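Local coordinates for protein triacylglycerol lipase (Clostridium botulinum, PDB 5AH1) that hydrolyses ester bonds as a zinc-binding lipase of the alpha/beta-hydrolase fold, and probably cleaves synthetic polyesters too, at residues 28-32 and 358-362; 72-76 and 447-452; 116-120 and 165-169; 172-178 and 219-225; 314-318 and 395-399. One frame throughout, in Å; residues are numbered along the deposited sequence.

Interaction 4 is the buried one: two adjacent parallel strands of the central sheet, tied by backbone hydrogen bonds. Two others attach to this region. Interaction 2 docks a surface loop on the C-terminal tail, and Asn76 there also bonds His177 of interaction 4. Interaction 3 packs a loop on outer strand 117-120 of the same sheet, meeting interaction 4 through Asn169 and Asn174 and through Tyr167 and Ile176. Interaction 5, partly buried, sets a beta turn against helix 310-317 through one asparagine side-chain hydrogen bond and two bridging waters. Interaction 1 lies across the chain's centre from 2, 3 and 4, a surface contact made without hydrogen bonds by apolar side chains.

Interaction 1: 28-32 and 358-362; sequences IKIPT and PTANL
Residues 28-32 run as an irregular, largely extended chain, with phi/psi of -135/128 at Lys29, -83/122 at Ile30 and -72/154 at Pro31, and they pass alongside one helical turn, 358-362, whose Leu362 N bonds back to Pro358 O at 2.9 Å. The two backbones come closest where the CA atoms of Ile30 and Pro358 lie 5.5 Å apart. No hydrogen bond crosses between them. Pro358 and Leu362, one turn apart, both direct their CA-to-CB bonds at the loop. Ile30, with chi1 m and chi2 t, leaves its backbone sideways and reaches along the helix: its CD1 lies 3.6 Å from Leu362 CD1 and 4.0 Å from Thr359 CG2, while its CG1 is 4.2 Å from Pro358 CB. The proline rings meet beside it, Pro31 CD to Pro358 CG at 3.8 Å, and Lys29 O rests 3.5 Å from Pro358 CB. This is apolar packing of an N-terminal arm on the surface of the hydrolase domain. Thr359 has its hydroxyl bonded elsewhere, to Gly385 O. Ile30 also touches Leu236 and Leu239 of helix 235-239, a helix that helps bind a potassium ion, and Tyr248 of helix 242-257 touches Ile30, Pro31 and Thr359.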
# COMPACT_ATOMS: atom_id res chain seq x y z
N ILE A 28 10.69 -23.01 -4.00
CA ILE A 28 11.18 -23.44 -5.31
C ILE A 28 10.44 -22.73 -6.44
O ILE A 28 11.07 -22.13 -7.32
CB ILE A 28 11.04 -24.99 -5.49
CG1 ILE A 28 11.99 -25.72 -4.54
CG2 ILE A 28 11.32 -25.39 -6.95
CD1 ILE A 28 12.03 -27.25 -4.73
N LYS A 29 9.11 -22.78 -6.42
CA LYS A 29 8.30 -22.28 -7.53
C LYS A 29 7.12 -21.43 -7.07
O LYS A 29 6.32 -21.86 -6.23
CB LYS A 29 7.80 -23.45 -8.38
CG LYS A 29 7.15 -23.03 -9.70
CD LYS A 29 6.74 -24.23 -10.55
CE LYS A 29 7.95 -25.03 -11.02
NZ LYS A 29 7.59 -26.12 -11.98
N ILE A 30 7.00 -20.23 -7.62
CA ILE A 30 5.87 -19.38 -7.27
C ILE A 30 4.69 -19.80 -8.14
O ILE A 30 4.76 -19.80 -9.36
CB ILE A 30 6.17 -17.88 -7.43
CG1 ILE A 30 7.25 -17.48 -6.41
CG2 ILE A 30 4.92 -17.05 -7.15
CD1 ILE A 30 7.77 -16.07 -6.59
N PRO A 31 3.59 -20.17 -7.49
CA PRO A 31 2.41 -20.65 -8.22
C PRO A 31 1.70 -19.51 -8.94
O PRO A 31 1.81 -18.35 -8.54
CB PRO A 31 1.53 -21.21 -7.10
CG PRO A 31 2.03 -20.49 -5.88
CD PRO A 31 3.41 -20.22 -6.04
N THR A 32 1.00 -19.86 -10.00
CA THR A 32 0.14 -18.94 -10.72
C THR A 32 -1.25 -19.55 -10.70
O THR A 32 -1.50 -20.54 -9.99
CB THR A 32 0.61 -18.73 -12.17
OG1 THR A 32 0.55 -19.98 -12.86
CG2 THR A 32 2.05 -18.19 -12.21
N PRO A 358 6.61 -19.69 -0.91
CA PRO A 358 7.52 -19.61 -2.06
C PRO A 358 8.03 -18.20 -2.32
O PRO A 358 9.18 -18.02 -2.74
CB PRO A 358 6.67 -20.11 -3.23
CG PRO A 358 5.28 -19.95 -2.80
CD PRO A 358 5.26 -20.12 -1.30
N THR A 359 7.19 -17.20 -2.08
CA THR A 359 7.58 -15.82 -2.31
C THR A 359 8.64 -15.39 -1.29
O THR A 359 9.64 -14.77 -1.65
CB THR A 359 6.36 -14.89 -2.27
OG1 THR A 359 5.62 -15.11 -1.06
CG2 THR A 359 5.45 -15.17 -3.46
N ALA A 360 8.43 -15.73 -0.02
CA ALA A 360 9.41 -15.43 1.02
C ALA A 360 10.73 -16.13 0.74
O ALA A 360 11.79 -15.55 0.91
CB ALA A 360 8.89 -15.87 2.37
N ASN A 361 10.66 -17.39 0.31
CA ASN A 361 11.88 -18.15 0.11
C ASN A 361 12.64 -17.67 -1.13
O ASN A 361 13.87 -17.62 -1.11
CB ASN A 361 11.56 -19.65 0.09
CG ASN A 361 11.01 -20.13 1.45
OD1 ASN A 361 11.20 -19.47 2.48
ND2 ASN A 361 10.31 -21.27 1.44
N LEU A 362 11.93 -17.29 -2.19
CA LEU A 362 12.64 -16.74 -3.35
C LEU A 362 13.26 -15.38 -3.07
O LEU A 362 14.41 -15.15 -3.41
CB LEU A 362 11.73 -16.70 -4.60
CG LEU A 362 11.47 -18.06 -5.26
CD1 LEU A 362 10.86 -17.87 -6.62
CD2 LEU A 362 12.72 -18.96 -5.38

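Interaction 2: 72-76 and 447-452; sequences IIGGN and LSNLSR
Three hydrogen bonds come from Asn76. Its N donates to Ser448 O at 2.9 Å, and its ND2, with chi1 p and chi2 82°, reaches both Leu447 O and Leu450 O at 3.0 Å. Those carbonyls belong to the last part of helix 437-448 and the turn after it. An asparagine amide binds the C-terminal end of a helix, and its OD1 bonds His177 NE2 on strand 176-181, joining this loop and helix to the central sheet of the alpha/beta-hydrolase fold. Backbone contacts follow the CA pairs Gly74-Ser451 (4.8 Å), Gly75-Asn449 (4.2 Å) and Asn76-Ser448 (5.2 Å). Gly75 (phi/psi -66/176), where a CB would clash with Ser448 O, and Asn76 (-130/164) are extended; 447-449 are near-helical before Leu450 turns extended (-62/127). Gly74 O accepts a CA-H...O contact from Ser451 CA at 3.3 Å and a water hydrogen bond at 2.7 Å; that water accepts from Arg452 N at 2.9 Å. Among side chains, Ile72 CG2 packs 3.6 Å from Asn449 OD1.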
# COMPACT_ATOMS: atom_id res chain seq x y z
N ILE A 72 -0.38 16.89 27.17
CA ILE A 72 -0.36 17.16 25.74
C ILE A 72 -1.38 18.25 25.50
O ILE A 72 -2.54 18.12 25.91
CB ILE A 72 -0.71 15.91 24.92
CG1 ILE A 72 0.22 14.76 25.29
CG2 ILE A 72 -0.64 16.21 23.43
CD1 ILE A 72 1.69 15.05 25.10
N ILE A 73 -0.97 19.34 24.85
CA ILE A 73 -1.84 20.50 24.69
C ILE A 73 -2.04 20.92 23.25
O ILE A 73 -2.87 21.78 22.99
CB ILE A 73 -1.29 21.73 25.47
CG1 ILE A 73 0.03 22.28 24.87
CG2 ILE A 73 -1.14 21.38 26.95
CD1 ILE A 73 0.51 23.58 25.47
N GLY A 74 -1.29 20.33 22.32
CA GLY A 74 -1.28 20.79 20.94
C GLY A 74 -1.85 19.80 19.94
O GLY A 74 -1.57 19.90 18.74
N GLY A 75 -2.65 18.85 20.41
CA GLY A 75 -3.18 17.81 19.56
C GLY A 75 -4.15 18.27 18.49
O GLY A 75 -4.49 19.45 18.38
N ASN A 76 -4.56 17.31 17.67
CA ASN A 76 -5.39 17.59 16.51
C ASN A 76 -6.60 16.69 16.46
O ASN A 76 -6.66 15.66 17.14
CB ASN A 76 -4.55 17.35 15.25
CG ASN A 76 -4.21 15.90 15.05
OD1 ASN A 76 -5.01 15.14 14.52
ND2 ASN A 76 -3.01 15.49 15.46
N LEU A 447 -1.68 9.25 16.88
CA LEU A 447 -1.67 10.28 15.85
C LEU A 447 -2.41 11.57 16.26
O LEU A 447 -2.05 12.68 15.83
CB LEU A 447 -2.25 9.73 14.54
CG LEU A 447 -1.41 8.64 13.87
CD1 LEU A 447 -2.19 8.05 12.69
CD2 LEU A 447 -0.06 9.16 13.38
N SER A 448 -3.44 11.43 17.09
CA SER A 448 -4.22 12.58 17.54
C SER A 448 -3.42 13.56 18.42
O SER A 448 -3.84 14.70 18.61
CB SER A 448 -5.46 12.12 18.31
OG SER A 448 -5.16 11.81 19.66
N ASN A 449 -2.27 13.12 18.93
CA ASN A 449 -1.43 13.99 19.74
C ASN A 449 -0.51 14.89 18.93
O ASN A 449 0.05 15.82 19.48
CB ASN A 449 -0.57 13.19 20.70
CG ASN A 449 -1.37 12.41 21.69
OD1 ASN A 449 -1.99 12.97 22.60
ND2 ASN A 449 -1.36 11.11 21.55
N LEU A 450 -0.33 14.60 17.64
CA LEU A 450 0.66 15.32 16.86
C LEU A 450 0.36 16.81 16.76
O LEU A 450 -0.72 17.21 16.35
CB LEU A 450 0.75 14.74 15.46
CG LEU A 450 1.32 13.33 15.38
CD1 LEU A 450 1.04 12.77 14.00
CD2 LEU A 450 2.82 13.29 15.69
N SER A 451 1.35 17.62 17.12
CA SER A 451 1.19 19.07 17.15
C SER A 451 1.50 19.72 15.79
O SER A 451 2.00 19.08 14.87
CB SER A 451 2.06 19.68 18.24
OG SER A 451 3.43 19.40 18.00
N ARG A 452 1.19 21.01 15.69
CA ARG A 452 1.24 21.71 14.41
C ARG A 452 2.68 21.94 13.95
O ARG A 452 3.60 22.09 14.77
CB ARG A 452 0.53 23.05 14.54
CG ARG A 452 1.37 24.11 15.25
CD ARG A 452 0.58 25.35 15.63
NE ARG A 452 0.42 26.29 14.52
CZ ARG A 452 1.36 27.13 14.09
NH1 ARG A 452 2.56 27.14 14.66
NH2 ARG A 452 1.10 27.96 13.08
O HOH W 1 -0.41 22.13 17.82

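Interaction 3: 116-120 and 165-169; sequences ETYTA and GIYKN
A loop packs on the face of an outer strand: residues 165-169, between strands 159-163 and 176-181, lie over the face of the central sheet that carries Tyr118 and Ala120. In this alpha/beta-hydrolase fold strand 117-120 is outermost on its side of the parallel sheet and is hydrogen-bonded to strand 80-83. No direct hydrogen bond links the two segments, and their nearest CA atoms, Tyr118 and Ile166, stay 7.0 Å apart, so side chains fill the gap. Strand residues 117-119 are extended (Tyr118 phi/psi -125/162). Ile166, with chi1 p and chi2 t, sends CD1 to 3.6 Å from Tyr118 CB, 3.6 Å from Thr119 O and 4.3 Å from Ala120 CB. Ile166 O sits over one face of the Tyr118 ring (chi1 m), 3.6 Å from Tyr118 CE1. Tyr167 (chi1 t) completes the cluster: its ring meets that of Tyr118 obliquely, planes at 41°, centroids 5.6 Å apart, with CD1 3.7 Å from Tyr118 CE2. At the polar ends Tyr118 OH donates to Glu116 OE2 at 2.6 Å. A water lies 2.7 Å from both Glu116 OE1 and Tyr167 OH, and a second donates to Ile166 O at 2.8 Å and weakly to Tyr118 OH at 3.4 Å.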
# COMPACT_ATOMS: atom_id res chain seq x y z
N GLU A 116 -12.33 9.38 13.97
CA GLU A 116 -12.95 9.60 12.66
C GLU A 116 -12.06 9.01 11.57
O GLU A 116 -10.89 9.38 11.45
CB GLU A 116 -13.19 11.09 12.42
CG GLU A 116 -14.02 11.39 11.18
CD GLU A 116 -14.15 12.87 10.89
OE1 GLU A 116 -13.66 13.68 11.70
OE2 GLU A 116 -14.73 13.25 9.86
N THR A 117 -12.62 8.09 10.79
CA THR A 117 -11.86 7.30 9.83
C THR A 117 -12.67 7.01 8.58
O THR A 117 -13.85 6.64 8.66
CB THR A 117 -11.42 5.95 10.45
OG1 THR A 117 -10.60 6.18 11.60
CG2 THR A 117 -10.63 5.09 9.45
N TYR A 118 -12.00 7.16 7.44
CA TYR A 118 -12.54 6.83 6.13
C TYR A 118 -11.61 5.88 5.41
O TYR A 118 -10.43 5.74 5.75
CB TYR A 118 -12.68 8.11 5.29
CG TYR A 118 -13.49 9.16 5.98
CD1 TYR A 118 -14.86 9.13 5.90
CD2 TYR A 118 -12.90 10.15 6.74
CE1 TYR A 118 -15.64 10.05 6.54
CE2 TYR A 118 -13.68 11.10 7.40
CZ TYR A 118 -15.05 11.03 7.30
OH TYR A 118 -15.86 11.95 7.95
N THR A 119 -12.16 5.24 4.39
CA THR A 119 -11.41 4.30 3.56
C THR A 119 -11.46 4.79 2.12
O THR A 119 -12.54 5.07 1.60
CB THR A 119 -12.02 2.89 3.64
OG1 THR A 119 -11.96 2.43 4.99
CG2 THR A 119 -11.25 1.91 2.77
N ALA A 120 -10.30 4.93 1.50
CA ALA A 120 -10.23 5.27 0.08
C ALA A 120 -9.89 4.04 -0.73
O ALA A 120 -9.13 3.18 -0.29
CB ALA A 120 -9.21 6.35 -0.15
N GLY A 165 -16.74 11.57 -3.23
CA GLY A 165 -15.90 12.29 -2.28
C GLY A 165 -16.22 11.87 -0.87
O GLY A 165 -17.37 11.97 -0.45
N ILE A 166 -15.22 11.38 -0.14
CA ILE A 166 -15.43 10.94 1.25
C ILE A 166 -15.02 11.97 2.29
O ILE A 166 -15.40 11.85 3.45
CB ILE A 166 -14.69 9.63 1.58
CG1 ILE A 166 -13.21 9.75 1.23
CG2 ILE A 166 -15.38 8.45 0.89
CD1 ILE A 166 -12.34 8.64 1.73
N TYR A 167 -14.26 12.98 1.90
CA TYR A 167 -13.90 14.05 2.85
C TYR A 167 -13.78 15.35 2.07
O TYR A 167 -12.70 15.90 1.90
CB TYR A 167 -12.64 13.72 3.66
CG TYR A 167 -12.48 14.56 4.92
CD1 TYR A 167 -13.41 14.48 5.96
CD2 TYR A 167 -11.40 15.42 5.07
CE1 TYR A 167 -13.27 15.25 7.10
CE2 TYR A 167 -11.25 16.19 6.22
CZ TYR A 167 -12.20 16.10 7.23
OH TYR A 167 -12.07 16.85 8.38
N LYS A 168 -14.93 15.82 1.61
CA LYS A 168 -14.98 16.86 0.60
C LYS A 168 -14.46 18.21 1.08
O LYS A 168 -14.07 19.05 0.26
CB LYS A 168 -16.41 17.02 0.08
CG LYS A 168 -16.90 15.85 -0.76
CD LYS A 168 -18.26 16.16 -1.41
CE LYS A 168 -19.40 15.47 -0.68
NZ LYS A 168 -19.36 13.98 -0.82
N ASN A 169 -14.44 18.40 2.40
CA ASN A 169 -14.05 19.67 3.01
C ASN A 169 -12.55 19.76 3.33
O ASN A 169 -12.10 20.73 3.95
CB ASN A 169 -14.88 19.93 4.28
CG ASN A 169 -14.76 18.81 5.31
OD1 ASN A 169 -14.63 17.63 4.97
ND2 ASN A 169 -14.82 19.18 6.59
O HOH W 2 -13.43 16.14 10.63
O HOH W 3 -17.00 13.42 5.09

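Interaction 4: 172-178 and 219-225; sequences NENKIHL and HWIHSVS
Asn172, in the loop leading to strand 176-181, starts the contact with its side-chain oxygen: His219 N donates to Asn172 OD1 at 2.8 Å, and the same OD1 sits 3.3 Å from Trp220 CD1 at the indole edge. Lys175 follows, its extended chain (chi1 m, chi2 and chi3 t) curling at chi4 m so that NZ donates to His219 O at 2.8 Å and to Asn172 O at 2.9 Å. At Ile176 parallel strand pairing begins: Ile176 N bonds Trp220 O at 2.9 Å, and His222 N bonds Ile176 O at 2.8 Å. The chain turns a corner at His222 (phi/psi -84/-38), which inserts one extra residue into the second strand, so the pairing slips from Ile176-Ile221 (CA-CA 5.2 Å) to Leu178-Val224 (5.0 Å). The axes of segments 176-178 and 223-225 run 21° from parallel and approach to 4.9 Å; the strands are neighbours in the central sheet, joined by a beta-alpha-beta crossover through helix 183-197, and strand 176-181 leads into what is probably the nucleophile elbow at Ser182. His177 turns to the Ser223 side of the sheet, its ND1 2.7 Å from Ser223 OG in a hydrogen bond; NE2 goes to Asn76 OD1. Leu178 resumes the pairing, with Leu178 N to Ser223 O and Ser225 N to Leu178 O both 2.9 Å. On the other face, Ile221 CD1 packs 3.6 Å from both Ile176 CG1 and Leu178 CD1.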
# COMPACT_ATOMS: atom_id res chain seq x y z
N ASN A 172 -6.25 23.16 3.96
CA ASN A 172 -5.08 23.42 4.79
C ASN A 172 -5.45 23.44 6.28
O ASN A 172 -4.63 23.12 7.14
CB ASN A 172 -4.43 24.75 4.42
CG ASN A 172 -3.84 24.75 3.02
OD1 ASN A 172 -3.55 23.70 2.44
ND2 ASN A 172 -3.64 25.95 2.48
N GLU A 173 -6.70 23.80 6.56
CA GLU A 173 -7.22 23.81 7.93
C GLU A 173 -7.76 22.44 8.34
O GLU A 173 -7.54 21.98 9.45
CB GLU A 173 -8.31 24.88 8.09
CG GLU A 173 -7.82 26.32 7.94
CD GLU A 173 -7.39 26.67 6.52
OE1 GLU A 173 -8.09 26.27 5.56
OE2 GLU A 173 -6.35 27.34 6.36
N ASN A 174 -8.50 21.80 7.43
CA ASN A 174 -9.06 20.47 7.67
C ASN A 174 -8.17 19.38 7.09
O ASN A 174 -8.46 18.79 6.03
CB ASN A 174 -10.45 20.38 7.04
CG ASN A 174 -11.40 21.41 7.59
OD1 ASN A 174 -11.35 21.76 8.78
ND2 ASN A 174 -12.29 21.91 6.75
N LYS A 175 -7.08 19.11 7.81
CA LYS A 175 -6.08 18.16 7.37
C LYS A 175 -6.50 16.72 7.67
O LYS A 175 -7.49 16.48 8.38
CB LYS A 175 -4.74 18.44 8.07
CG LYS A 175 -4.18 19.83 7.90
CD LYS A 175 -2.78 19.89 8.50
CE LYS A 175 -2.26 21.29 8.69
NZ LYS A 175 -2.03 21.97 7.42
N ILE A 176 -5.76 15.78 7.10
CA ILE A 176 -5.98 14.37 7.38
C ILE A 176 -4.67 13.65 7.71
O ILE A 176 -3.58 14.14 7.41
CB ILE A 176 -6.65 13.64 6.17
CG1 ILE A 176 -5.71 13.62 4.95
CG2 ILE A 176 -7.98 14.31 5.84
CD1 ILE A 176 -6.27 12.80 3.77
N HIS A 177 -4.81 12.48 8.31
CA HIS A 177 -3.72 11.52 8.49
C HIS A 177 -3.91 10.44 7.43
O HIS A 177 -4.97 9.82 7.40
CB HIS A 177 -3.79 10.84 9.84
CG HIS A 177 -3.69 11.77 11.01
ND1 HIS A 177 -2.51 12.38 11.37
CD2 HIS A 177 -4.62 12.18 11.90
CE1 HIS A 177 -2.72 13.12 12.44
NE2 HIS A 177 -3.99 13.02 12.78
N LEU A 178 -2.91 10.21 6.59
CA LEU A 178 -2.98 9.13 5.62
C LEU A 178 -2.25 7.91 6.15
O LEU A 178 -1.12 8.02 6.63
CB LEU A 178 -2.35 9.55 4.29
CG LEU A 178 -3.22 10.47 3.44
CD1 LEU A 178 -2.38 11.13 2.35
CD2 LEU A 178 -4.38 9.71 2.83
N HIS A 219 -1.47 21.98 1.61
CA HIS A 219 -0.89 21.40 2.82
C HIS A 219 -2.00 20.74 3.63
O HIS A 219 -2.34 21.15 4.73
CB HIS A 219 -0.13 22.49 3.57
CG HIS A 219 0.89 23.14 2.71
ND1 HIS A 219 2.03 22.49 2.29
CD2 HIS A 219 0.89 24.34 2.06
CE1 HIS A 219 2.72 23.28 1.49
NE2 HIS A 219 2.05 24.40 1.33
N TRP A 220 -2.56 19.69 3.03
CA TRP A 220 -3.75 19.02 3.52
C TRP A 220 -3.44 17.80 4.38
O TRP A 220 -4.35 17.22 4.95
CB TRP A 220 -4.55 18.51 2.32
CG TRP A 220 -5.14 19.55 1.44
CD1 TRP A 220 -5.09 20.91 1.58
CD2 TRP A 220 -5.93 19.31 0.27
NE1 TRP A 220 -5.79 21.52 0.56
CE2 TRP A 220 -6.32 20.56 -0.25
CE3 TRP A 220 -6.34 18.14 -0.40
CZ2 TRP A 220 -7.11 20.68 -1.40
CZ3 TRP A 220 -7.11 18.26 -1.53
CH2 TRP A 220 -7.49 19.53 -2.02
N ILE A 221 -2.17 17.40 4.41
CA ILE A 221 -1.76 16.13 4.99
C ILE A 221 -0.91 16.39 6.24
O ILE A 221 0.14 17.01 6.15
CB ILE A 221 -0.94 15.30 3.99
CG1 ILE A 221 -1.67 15.21 2.63
CG2 ILE A 221 -0.66 13.96 4.59
CD1 ILE A 221 -3.07 14.64 2.69
N HIS A 222 -1.39 15.96 7.40
CA HIS A 222 -0.64 16.15 8.62
C HIS A 222 0.40 15.05 8.84
O HIS A 222 1.50 15.32 9.35
CB HIS A 222 -1.57 16.24 9.83
CG HIS A 222 -0.94 16.83 11.03
ND1 HIS A 222 -0.19 17.99 10.98
CD2 HIS A 222 -0.95 16.45 12.33
CE1 HIS A 222 0.22 18.29 12.20
NE2 HIS A 222 -0.21 17.36 13.03
N SER A 223 0.04 13.82 8.50
CA SER A 223 0.96 12.71 8.61
C SER A 223 0.73 11.69 7.52
O SER A 223 -0.37 11.55 6.99
CB SER A 223 0.82 12.04 9.98
OG SER A 223 -0.38 11.30 10.10
N VAL A 224 1.81 10.99 7.23
CA VAL A 224 1.87 9.87 6.30
C VAL A 224 2.46 8.68 7.05
O VAL A 224 3.56 8.77 7.58
CB VAL A 224 2.77 10.22 5.10
CG1 VAL A 224 3.20 8.98 4.31
CG2 VAL A 224 2.06 11.21 4.21
N SER A 225 1.70 7.59 7.13
CA SER A 225 2.15 6.37 7.79
C SER A 225 2.16 5.24 6.77
O SER A 225 1.11 4.95 6.17
CB SER A 225 1.23 5.99 8.94
OG SER A 225 1.26 6.93 9.99
O HOH W 4 -0.65 8.74 9.37

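Interaction 5: 314-318 and 395-399; sequences QELNT and PKLGS
Asn317, Leu397 and Gln314 contribute the most buried surface where the last turn of helix 310-317 meets a type II beta turn from Lys396 to Ser399. The turn is closed by Ser399 N to Lys396 O at 3.2 Å, with Leu397 at -62/122 and Gly398 at 64/17. Asn317 (chi1 m, chi2 -13°) points at it: its ND2 donates to Leu397 O at 3.0 Å and lies 3.4 Å from Pro395 CB, while its O is 2.8 Å from a water that donates to it and accepts from Ser399 OG, also hydrogen-bonded to Asp401 N, at 2.7 Å. Leu397 faces the helix with its CA 4.9 Å from that of Gln314, and its CB packs 3.7 Å from Gln314 OE1. Gln314, extended at chi1 and chi2 t, lays its CG 4.0 Å from Gly398 N, and OE1 accepts from a water at 2.8 Å; this water accepts from Gly398 N at 3.0 Å. Gly398 lies so close to the helix that a CB would clash with Thr318 CG2, and its O receives a CA-H...O contact from Thr318 CA at 3.4 Å. The Asn317 amide also bonds Arg189 of helix 183-197 and Asn231 O, and Asp232 takes Leu397 N and the Lys396 ammonium, so the turn, on the approach to outer strand 403-405, is held against helices 310-317 and 183-197.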
# COMPACT_ATOMS: atom_id res chain seq x y z
N GLN A 314 12.88 3.19 -6.87
CA GLN A 314 13.96 4.15 -6.88
C GLN A 314 13.59 5.36 -7.72
O GLN A 314 13.79 6.50 -7.31
CB GLN A 314 15.23 3.50 -7.42
CG GLN A 314 16.41 4.43 -7.56
CD GLN A 314 17.66 3.67 -7.97
OE1 GLN A 314 18.54 3.41 -7.17
NE2 GLN A 314 17.70 3.26 -9.23
N GLU A 315 13.02 5.11 -8.90
CA GLU A 315 12.61 6.23 -9.75
C GLU A 315 11.57 7.14 -9.05
O GLU A 315 11.68 8.35 -9.11
CB GLU A 315 12.06 5.74 -11.09
CG GLU A 315 11.74 6.89 -12.04
CD GLU A 315 11.14 6.47 -13.38
OE1 GLU A 315 10.68 5.33 -13.50
OE2 GLU A 315 11.09 7.31 -14.30
N LEU A 316 10.57 6.54 -8.42
CA LEU A 316 9.59 7.29 -7.64
C LEU A 316 10.27 8.14 -6.58
O LEU A 316 9.96 9.32 -6.42
CB LEU A 316 8.57 6.34 -7.01
CG LEU A 316 7.36 7.04 -6.38
CD1 LEU A 316 6.38 7.47 -7.46
CD2 LEU A 316 6.68 6.16 -5.36
N ASN A 317 11.26 7.55 -5.92
CA ASN A 317 11.95 8.21 -4.84
C ASN A 317 12.73 9.44 -5.29
O ASN A 317 13.02 10.32 -4.47
CB ASN A 317 12.89 7.24 -4.15
CG ASN A 317 12.17 6.13 -3.43
OD1 ASN A 317 10.95 6.19 -3.22
ND2 ASN A 317 12.92 5.12 -2.99
N THR A 318 13.12 9.49 -6.56
CA THR A 318 13.89 10.64 -7.04
C THR A 318 13.07 11.93 -7.11
O THR A 318 13.64 13.00 -7.24
CB THR A 318 14.56 10.38 -8.40
OG1 THR A 318 13.56 10.26 -9.41
CG2 THR A 318 15.47 9.16 -8.34
N PRO A 395 12.08 5.51 2.03
CA PRO A 395 12.82 5.53 0.76
C PRO A 395 14.29 5.86 1.01
O PRO A 395 14.58 6.81 1.75
CB PRO A 395 12.11 6.63 -0.01
CG PRO A 395 11.62 7.57 1.08
CD PRO A 395 11.17 6.67 2.17
N LYS A 396 15.17 5.09 0.38
CA LYS A 396 16.62 5.28 0.44
C LYS A 396 17.22 5.27 -0.96
O LYS A 396 18.07 6.11 -1.26
CB LYS A 396 17.25 4.18 1.31
CG LYS A 396 16.76 4.24 2.75
CD LYS A 396 17.25 3.10 3.61
CE LYS A 396 16.72 1.74 3.24
NZ LYS A 396 15.23 1.63 3.18
N LEU A 397 16.78 4.35 -1.83
CA LEU A 397 17.24 4.35 -3.22
C LEU A 397 16.80 5.64 -3.88
O LEU A 397 15.63 5.97 -3.90
CB LEU A 397 16.64 3.16 -3.98
CG LEU A 397 16.91 1.75 -3.46
CD1 LEU A 397 16.16 0.72 -4.34
CD2 LEU A 397 18.38 1.41 -3.40
N GLY A 398 17.76 6.40 -4.39
CA GLY A 398 17.46 7.64 -5.06
C GLY A 398 16.84 8.73 -4.20
O GLY A 398 16.29 9.69 -4.77
N SER A 399 16.91 8.61 -2.87
CA SER A 399 16.21 9.52 -1.97
C SER A 399 17.15 10.39 -1.16
O SER A 399 18.23 9.96 -0.77
CB SER A 399 15.33 8.72 -0.99
OG SER A 399 14.56 9.58 -0.16
O HOH W 5 19.99 4.49 -5.06
O HOH W 6 12.39 9.88 -1.80